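Local coordinates for protein exoenzyme S (Pseudomonas aeruginosa, PDB 6GN8) that probably acts as a secreted virulence toxin that activates GTP hydrolysis through one part and carries ADP-ribosyltransferase activity in the part described here, at residues Lys107-Thr112 and Ile150-Gly155; Asn119-Gly124 and Met181-Ser186; Tyr132-Leu137 and Ala172-Lys177. The protein carries 2 engineered substitutions. All blocks are in the same frame, centred on the assembly; numbering follows the deposited sequence.

Contact 1: residues Lys107-Thr112 and Ile150-Gly155; sequences KTFRGT and ISTVFG
Antiparallel strand pairing joins K107-T112 to I150-G155, the first two strands across the mixed sheet, with axes 4.6 Å apart and N-to-C directions 149° from parallel. T108 with V153 and R110 with S151 are the hydrogen-bonded pairs; V153 N reaches T108 O at 2.8 Å. On the face of K107, F109 and T152, the threonine methyl is wedged between its neighbours, with T152 CG2 3.8 Å from K107 CG and 4.0 Å from F109 CE1. The lysine stem runs alongside the F154 ring, K107 CB 3.6 Å from F154 CE1, before a bend at chi3 (61°) turns NZ off to backbone atoms of another protein's chain. An aromatic side chain of that protein stacks on F154. R110 is probably the conserved arginine of the R-S-E ADP-ribosyltransferases, by its place on the first strand; here NH1 bonds S134 O, holding the arginine against strand 133-136. Near the R110 backbone a water donates to R110 O and accepts from S151 OG, 2.7 Å from the latter. At the other hydrogen-bonded pair, T108 OG1 packs 3.6 Å from V153 CB, and also bonds T135 OG1 and a second water.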
# COMPACT_ATOMS: atom_id res chain seq x y z
N LYS C 107 26.35 -2.97 -3.43
CA LYS C 107 26.04 -3.25 -4.82
C LYS C 107 27.28 -3.81 -5.51
O LYS C 107 28.33 -3.14 -5.55
CB LYS C 107 25.53 -1.99 -5.52
CG LYS C 107 25.28 -2.15 -7.04
CD LYS C 107 24.74 -0.85 -7.67
CE LYS C 107 25.71 0.30 -7.55
NZ LYS C 107 25.17 1.57 -8.10
N THR C 108 27.15 -5.03 -6.07
CA THR C 108 28.26 -5.69 -6.78
C THR C 108 27.76 -6.24 -8.11
O THR C 108 26.55 -6.30 -8.35
CB THR C 108 28.93 -6.78 -5.93
OG1 THR C 108 27.97 -7.79 -5.60
CG2 THR C 108 29.62 -6.23 -4.68
N PHE C 109 28.69 -6.60 -8.98
CA PHE C 109 28.38 -7.00 -10.35
C PHE C 109 28.98 -8.32 -10.68
O PHE C 109 29.97 -8.74 -10.07
CB PHE C 109 28.88 -5.91 -11.33
CG PHE C 109 28.59 -4.51 -10.81
CD1 PHE C 109 27.30 -3.98 -10.88
CD2 PHE C 109 29.57 -3.78 -10.13
CE1 PHE C 109 27.02 -2.73 -10.33
CE2 PHE C 109 29.28 -2.53 -9.59
CZ PHE C 109 28.02 -2.01 -9.71
N ARG C 110 28.35 -9.01 -11.63
CA ARG C 110 28.81 -10.34 -12.01
C ARG C 110 28.43 -10.65 -13.46
O ARG C 110 27.29 -10.48 -13.85
CB ARG C 110 28.19 -11.36 -11.04
CG ARG C 110 28.47 -12.80 -11.36
CD ARG C 110 27.67 -13.69 -10.45
NE ARG C 110 27.64 -15.04 -11.00
CZ ARG C 110 28.56 -15.96 -10.76
NH1 ARG C 110 29.58 -15.71 -9.95
NH2 ARG C 110 28.46 -17.16 -11.32
N GLY C 111 29.40 -11.09 -14.24
CA GLY C 111 29.21 -11.50 -15.62
C GLY C 111 29.65 -12.94 -15.84
O GLY C 111 30.62 -13.39 -15.21
N THR C 112 28.90 -13.69 -16.66
CA THR C 112 29.20 -15.08 -17.03
C THR C 112 28.95 -15.21 -18.54
O THR C 112 28.04 -14.56 -19.06
CB THR C 112 28.41 -16.11 -16.21
OG1 THR C 112 27.01 -15.95 -16.41
CG2 THR C 112 28.72 -16.07 -14.73
N ILE C 150 24.55 -10.80 -17.29
CA ILE C 150 25.09 -9.69 -16.48
C ILE C 150 24.13 -9.46 -15.29
O ILE C 150 22.94 -9.25 -15.52
CB ILE C 150 25.30 -8.38 -17.30
CG1 ILE C 150 26.19 -8.57 -18.55
CG2 ILE C 150 25.85 -7.25 -16.42
CD1 ILE C 150 27.60 -9.06 -18.23
N SER C 151 24.65 -9.51 -14.02
CA SER C 151 23.87 -9.36 -12.79
C SER C 151 24.34 -8.19 -11.93
O SER C 151 25.53 -7.91 -11.84
CB SER C 151 23.92 -10.62 -11.94
OG SER C 151 23.56 -11.79 -12.66
N THR C 152 23.39 -7.55 -11.26
CA THR C 152 23.62 -6.51 -10.26
C THR C 152 23.08 -7.14 -8.99
O THR C 152 21.93 -7.60 -8.95
CB THR C 152 23.01 -5.16 -10.67
OG1 THR C 152 23.51 -4.80 -11.95
CG2 THR C 152 23.30 -4.06 -9.69
N VAL C 153 23.94 -7.24 -7.97
CA VAL C 153 23.67 -7.94 -6.73
C VAL C 153 23.65 -6.95 -5.58
O VAL C 153 24.52 -6.08 -5.46
CB VAL C 153 24.76 -9.07 -6.51
CG1 VAL C 153 24.47 -9.94 -5.29
CG2 VAL C 153 24.94 -9.94 -7.76
N PHE C 154 22.66 -7.13 -4.69
CA PHE C 154 22.52 -6.35 -3.44
C PHE C 154 22.53 -7.31 -2.27
O PHE C 154 21.72 -8.25 -2.24
CB PHE C 154 21.23 -5.49 -3.45
CG PHE C 154 21.30 -4.38 -4.47
CD1 PHE C 154 21.89 -3.17 -4.15
CD2 PHE C 154 20.84 -4.58 -5.76
CE1 PHE C 154 21.96 -2.13 -5.10
CE2 PHE C 154 20.92 -3.57 -6.72
CZ PHE C 154 21.48 -2.35 -6.38
N GLY C 155 23.46 -7.10 -1.34
CA GLY C 155 23.56 -7.96 -0.16
C GLY C 155 24.28 -7.35 1.03
O GLY C 155 24.77 -6.22 0.96
O HOH W 1 26.46 -7.35 -3.42
O HOH W 2 25.72 -12.66 -14.00

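Contact 2: residues Asn119-Gly124 and Met181-Ser186; sequences NAVEEG and MRVLLS
V121 opens the contact by laying its CG1 branch against V183 CG2, 3.7 Å away, where the two valines cross at a slant. The chain then continues past the strand, and E122 contributes its backbone, with O 3.9 Å from V183 CB. E123 comes next and reaches along the partner segment: its chain is extended beyond CG, and OE2 accepts from S186 N at 2.8 Å through the anti lone pair. The bond is nearly straight, at 174°. E123 OE2 also lies 3.1 Å from S186 O, a close pair of acceptors. Outside the two segments, a basic side chain of another protein's chain forms a salt bridge to E123 OE2, which would probably ease the crowding of negative charge, and a polar side chain of the same partner protein bonds OE1. G124 ends the walk with two bonds. Its N donates to V183 O at 2.7 Å, almost in line with the carbonyl, while its O accepts from R182 NH2 at 3.1 Å; this oxygen sits in the guanidinium plane, although the donor is tilted 34° from the G124 carbonyl plane. G124 has a positive phi (86°), which favours glycine, just before strand 126-128. Strand 180-188 bends at L184, and with L184 and L185 both facing V197 on strand 194-200 the arrangement is a classic beta bulge.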
# COMPACT_ATOMS: atom_id res chain seq x y z
N ASN C 119 18.97 -18.88 -13.81
CA ASN C 119 18.25 -19.02 -15.08
C ASN C 119 16.89 -19.67 -14.85
O ASN C 119 15.90 -19.25 -15.45
CB ASN C 119 19.07 -19.86 -16.05
CG ASN C 119 19.90 -19.05 -17.01
OD1 ASN C 119 20.65 -18.14 -16.62
ND2 ASN C 119 19.80 -19.36 -18.28
N ALA C 120 16.86 -20.67 -13.96
CA ALA C 120 15.67 -21.43 -13.62
C ALA C 120 14.69 -20.63 -12.75
O ALA C 120 13.48 -20.79 -12.92
CB ALA C 120 16.08 -22.71 -12.90
N VAL C 121 15.22 -19.79 -11.83
CA VAL C 121 14.45 -18.99 -10.86
C VAL C 121 13.60 -17.94 -11.58
O VAL C 121 14.13 -17.12 -12.33
CB VAL C 121 15.34 -18.35 -9.76
CG1 VAL C 121 14.49 -17.79 -8.63
CG2 VAL C 121 16.36 -19.35 -9.22
N GLU C 122 12.29 -17.95 -11.33
CA GLU C 122 11.43 -16.94 -11.95
C GLU C 122 11.50 -15.64 -11.13
O GLU C 122 11.92 -15.66 -9.97
CB GLU C 122 9.98 -17.44 -12.15
CG GLU C 122 9.23 -17.83 -10.88
CD GLU C 122 7.71 -17.73 -10.97
OE1 GLU C 122 7.18 -16.59 -10.91
OE2 GLU C 122 7.06 -18.79 -11.09
N GLU C 123 11.11 -14.50 -11.75
CA GLU C 123 11.12 -13.15 -11.18
C GLU C 123 10.25 -13.10 -9.92
O GLU C 123 9.13 -13.62 -9.92
CB GLU C 123 10.61 -12.17 -12.25
CG GLU C 123 11.38 -10.87 -12.39
CD GLU C 123 10.95 -10.02 -13.56
OE1 GLU C 123 9.76 -9.64 -13.63
OE2 GLU C 123 11.80 -9.72 -14.42
N GLY C 124 10.81 -12.55 -8.84
CA GLY C 124 10.18 -12.43 -7.53
C GLY C 124 10.32 -13.64 -6.61
O GLY C 124 9.94 -13.59 -5.43
N MET C 181 19.10 -16.12 -3.10
CA MET C 181 18.94 -14.86 -3.81
C MET C 181 17.54 -14.77 -4.46
O MET C 181 17.06 -15.74 -5.06
CB MET C 181 20.03 -14.71 -4.88
CG MET C 181 21.45 -14.65 -4.34
SD MET C 181 21.85 -13.00 -3.72
CE MET C 181 23.61 -13.18 -3.52
N ARG C 182 16.89 -13.61 -4.31
CA ARG C 182 15.64 -13.26 -4.97
C ARG C 182 15.93 -12.57 -6.28
O ARG C 182 16.73 -11.62 -6.32
CB ARG C 182 14.79 -12.35 -4.11
CG ARG C 182 13.34 -12.26 -4.63
CD ARG C 182 12.44 -11.47 -3.68
NE ARG C 182 12.56 -11.94 -2.30
CZ ARG C 182 11.84 -12.92 -1.77
NH1 ARG C 182 12.03 -13.28 -0.50
NH2 ARG C 182 10.92 -13.55 -2.49
N VAL C 183 15.28 -13.04 -7.35
CA VAL C 183 15.41 -12.42 -8.65
C VAL C 183 14.45 -11.22 -8.67
O VAL C 183 13.26 -11.41 -8.78
CB VAL C 183 15.14 -13.43 -9.79
CG1 VAL C 183 15.24 -12.73 -11.16
CG2 VAL C 183 16.11 -14.60 -9.71
N LEU C 184 14.97 -9.99 -8.52
CA LEU C 184 14.16 -8.77 -8.53
C LEU C 184 13.73 -8.39 -9.96
O LEU C 184 12.72 -7.70 -10.14
CB LEU C 184 14.95 -7.61 -7.90
CG LEU C 184 15.26 -7.70 -6.38
CD1 LEU C 184 15.72 -6.39 -5.87
CD2 LEU C 184 14.04 -8.17 -5.57
N LEU C 185 14.53 -8.75 -10.95
CA LEU C 185 14.32 -8.45 -12.36
C LEU C 185 15.19 -9.36 -13.18
O LEU C 185 16.38 -9.55 -12.87
CB LEU C 185 14.67 -6.97 -12.66
CG LEU C 185 14.47 -6.46 -14.09
CD1 LEU C 185 13.01 -6.14 -14.38
CD2 LEU C 185 15.36 -5.26 -14.36
N SER C 186 14.58 -9.94 -14.23
CA SER C 186 15.24 -10.76 -15.25
C SER C 186 14.71 -10.31 -16.59
O SER C 186 13.52 -10.39 -16.86
CB SER C 186 15.06 -12.25 -15.03
OG SER C 186 16.07 -12.88 -15.80

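Contact 3: residues Tyr132-Leu137 and Ala172-Lys177; sequences YLSTSL and AILYNK. Engineered in segment 172-177: A172 (natural residue Glu).
T135 grips I173 O twice: its N lies 3.0 Å from I173 O, and its OG1 donates to the same oxygen from 2.7 Å. The two donors arrive from opposite faces of the carbonyl plane. A chi1 of 70°, which sets OG1 between the backbone N and the carbonyl carbon, lets the hydroxyl reach that acceptor. L133 and Y175 form the other hydrogen-bonded pair, with Y175 N 2.8 Å from L133 O, and the rim of the Y175 ring turns toward L133 O and T135 OG1. On the opposite face of the sheet, L174 CD2 lies 3.6 Å from S134 OG. Beyond the strand ends, the chain of K177 crosses Y132, placing K177 CB over the centre of the Y132 ring, 3.8 Å from the centroid and 2° off the normal, a CH-pi contact. At the other end L137 CG packs on I173 CD1 at 3.8 Å.

Further out, D89 of helix 83-99 takes a salt bridge from K177 NZ and a hydrogen bond with Y132 OH, so that one carboxylate holds the polar ends of both side chains. Y63 of helix 54-77 bonds S134 OG through its hydroxyl. S134-T135-S136 probably forms the Ser-Thr-Ser motif of R-S-E ADP-ribosyltransferases. A172, which pairs with S136 at a CA-CA distance of 4.2 Å, is an engineered replacement of a glutamate that, by its place in the family, probably belongs to the ExE motif of the active site.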
# COMPACT_ATOMS: atom_id res chain seq x y z
N TYR C 132 30.16 -21.14 -4.61
CA TYR C 132 30.29 -19.80 -4.01
C TYR C 132 29.99 -18.78 -5.11
O TYR C 132 30.18 -19.09 -6.30
CB TYR C 132 31.69 -19.60 -3.41
CG TYR C 132 31.91 -20.43 -2.17
CD1 TYR C 132 32.40 -21.74 -2.26
CD2 TYR C 132 31.63 -19.92 -0.91
CE1 TYR C 132 32.54 -22.53 -1.12
CE2 TYR C 132 31.78 -20.70 0.24
CZ TYR C 132 32.25 -22.00 0.13
OH TYR C 132 32.44 -22.75 1.25
N LEU C 133 29.47 -17.60 -4.74
CA LEU C 133 29.11 -16.55 -5.70
C LEU C 133 30.08 -15.35 -5.62
O LEU C 133 30.01 -14.49 -4.72
CB LEU C 133 27.66 -16.08 -5.50
CG LEU C 133 27.03 -15.34 -6.68
CD1 LEU C 133 26.51 -16.32 -7.72
CD2 LEU C 133 25.89 -14.46 -6.23
N SER C 134 30.98 -15.31 -6.59
CA SER C 134 31.95 -14.24 -6.77
C SER C 134 31.28 -13.09 -7.51
O SER C 134 30.63 -13.25 -8.55
CB SER C 134 33.18 -14.75 -7.54
OG SER C 134 33.69 -15.95 -6.96
N THR C 135 31.40 -11.92 -6.92
CA THR C 135 30.90 -10.70 -7.51
C THR C 135 32.06 -9.71 -7.39
O THR C 135 33.03 -9.99 -6.67
CB THR C 135 29.58 -10.24 -6.85
OG1 THR C 135 29.85 -9.80 -5.53
CG2 THR C 135 28.50 -11.32 -6.81
N SER C 136 31.99 -8.60 -8.12
CA SER C 136 33.04 -7.61 -8.13
C SER C 136 32.43 -6.21 -7.87
O SER C 136 31.32 -5.95 -8.34
CB SER C 136 33.76 -7.67 -9.47
OG SER C 136 34.24 -6.42 -9.96
N LEU C 137 33.16 -5.33 -7.16
CA LEU C 137 32.78 -3.92 -6.91
C LEU C 137 33.07 -3.07 -8.12
O LEU C 137 32.56 -1.96 -8.24
CB LEU C 137 33.53 -3.33 -5.70
CG LEU C 137 32.92 -3.50 -4.32
CD1 LEU C 137 33.92 -3.12 -3.27
CD2 LEU C 137 31.66 -2.66 -4.14
N ALA C 172 36.80 -8.09 -5.33
CA ALA C 172 35.75 -9.11 -5.22
C ALA C 172 35.06 -9.14 -3.87
O ALA C 172 35.68 -9.00 -2.81
CB ALA C 172 36.32 -10.48 -5.53
N ILE C 173 33.77 -9.36 -3.94
CA ILE C 173 32.93 -9.59 -2.78
C ILE C 173 32.31 -10.95 -3.02
O ILE C 173 31.66 -11.17 -4.04
CB ILE C 173 31.93 -8.46 -2.45
CG1 ILE C 173 32.72 -7.21 -1.97
CG2 ILE C 173 30.92 -8.93 -1.38
CD1 ILE C 173 31.93 -5.97 -1.62
N LEU C 174 32.65 -11.91 -2.14
CA LEU C 174 32.16 -13.29 -2.24
C LEU C 174 30.95 -13.54 -1.36
O LEU C 174 30.94 -13.19 -0.18
CB LEU C 174 33.27 -14.30 -1.88
CG LEU C 174 34.65 -14.09 -2.47
CD1 LEU C 174 35.59 -15.16 -1.98
CD2 LEU C 174 34.62 -14.02 -4.01
N TYR C 175 29.94 -14.19 -1.93
CA TYR C 175 28.74 -14.65 -1.20
C TYR C 175 28.90 -16.15 -1.00
O TYR C 175 29.50 -16.83 -1.85
CB TYR C 175 27.42 -14.27 -1.90
CG TYR C 175 27.12 -12.79 -1.75
CD1 TYR C 175 26.44 -12.32 -0.62
CD2 TYR C 175 27.58 -11.86 -2.68
CE1 TYR C 175 26.23 -10.95 -0.44
CE2 TYR C 175 27.36 -10.49 -2.51
CZ TYR C 175 26.68 -10.04 -1.38
OH TYR C 175 26.51 -8.71 -1.15
N ASN C 176 28.43 -16.65 0.15
CA ASN C 176 28.51 -18.03 0.60
C ASN C 176 27.86 -19.02 -0.39
O ASN C 176 26.95 -18.65 -1.12
CB ASN C 176 27.80 -18.14 1.97
CG ASN C 176 28.35 -19.17 2.93
OD1 ASN C 176 28.03 -19.16 4.10
ND2 ASN C 176 29.21 -20.05 2.47
N LYS C 177 28.35 -20.26 -0.43
CA LYS C 177 27.75 -21.25 -1.32
C LYS C 177 26.31 -21.50 -0.83
O LYS C 177 26.07 -21.46 0.37
CB LYS C 177 28.60 -22.54 -1.39
CG LYS C 177 28.69 -23.31 -0.10
CD LYS C 177 29.31 -24.68 -0.29
CE LYS C 177 29.30 -25.50 0.99
NZ LYS C 177 30.27 -25.00 2.00

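From the N terminus, 107-112 comes first and 119-124 and 132-137 follow before 150-155 closes contact 1. The chain then reaches 172-177, closing contact 3, and finally 181-186, closing contact 2. Contact 3 therefore lies wholly within the span of contact 2, whereas contact 1 crosses both. In the mixed sheet, contact 1 pairs outermost strand 106-112 with 149-155, while contact 2 joins the 119-124 loop to strand 180-188, beside the other outermost strand, 126-128. Contact 3 builds the three-stranded sheet, its centre about 9 Å from that of contact 1. F109 N and S136 O, 2.8 Å apart, probably bond the two sheets. M181 CE of contact 2 packs against both V153 CG1 and L133 CD2, joining all three contacts.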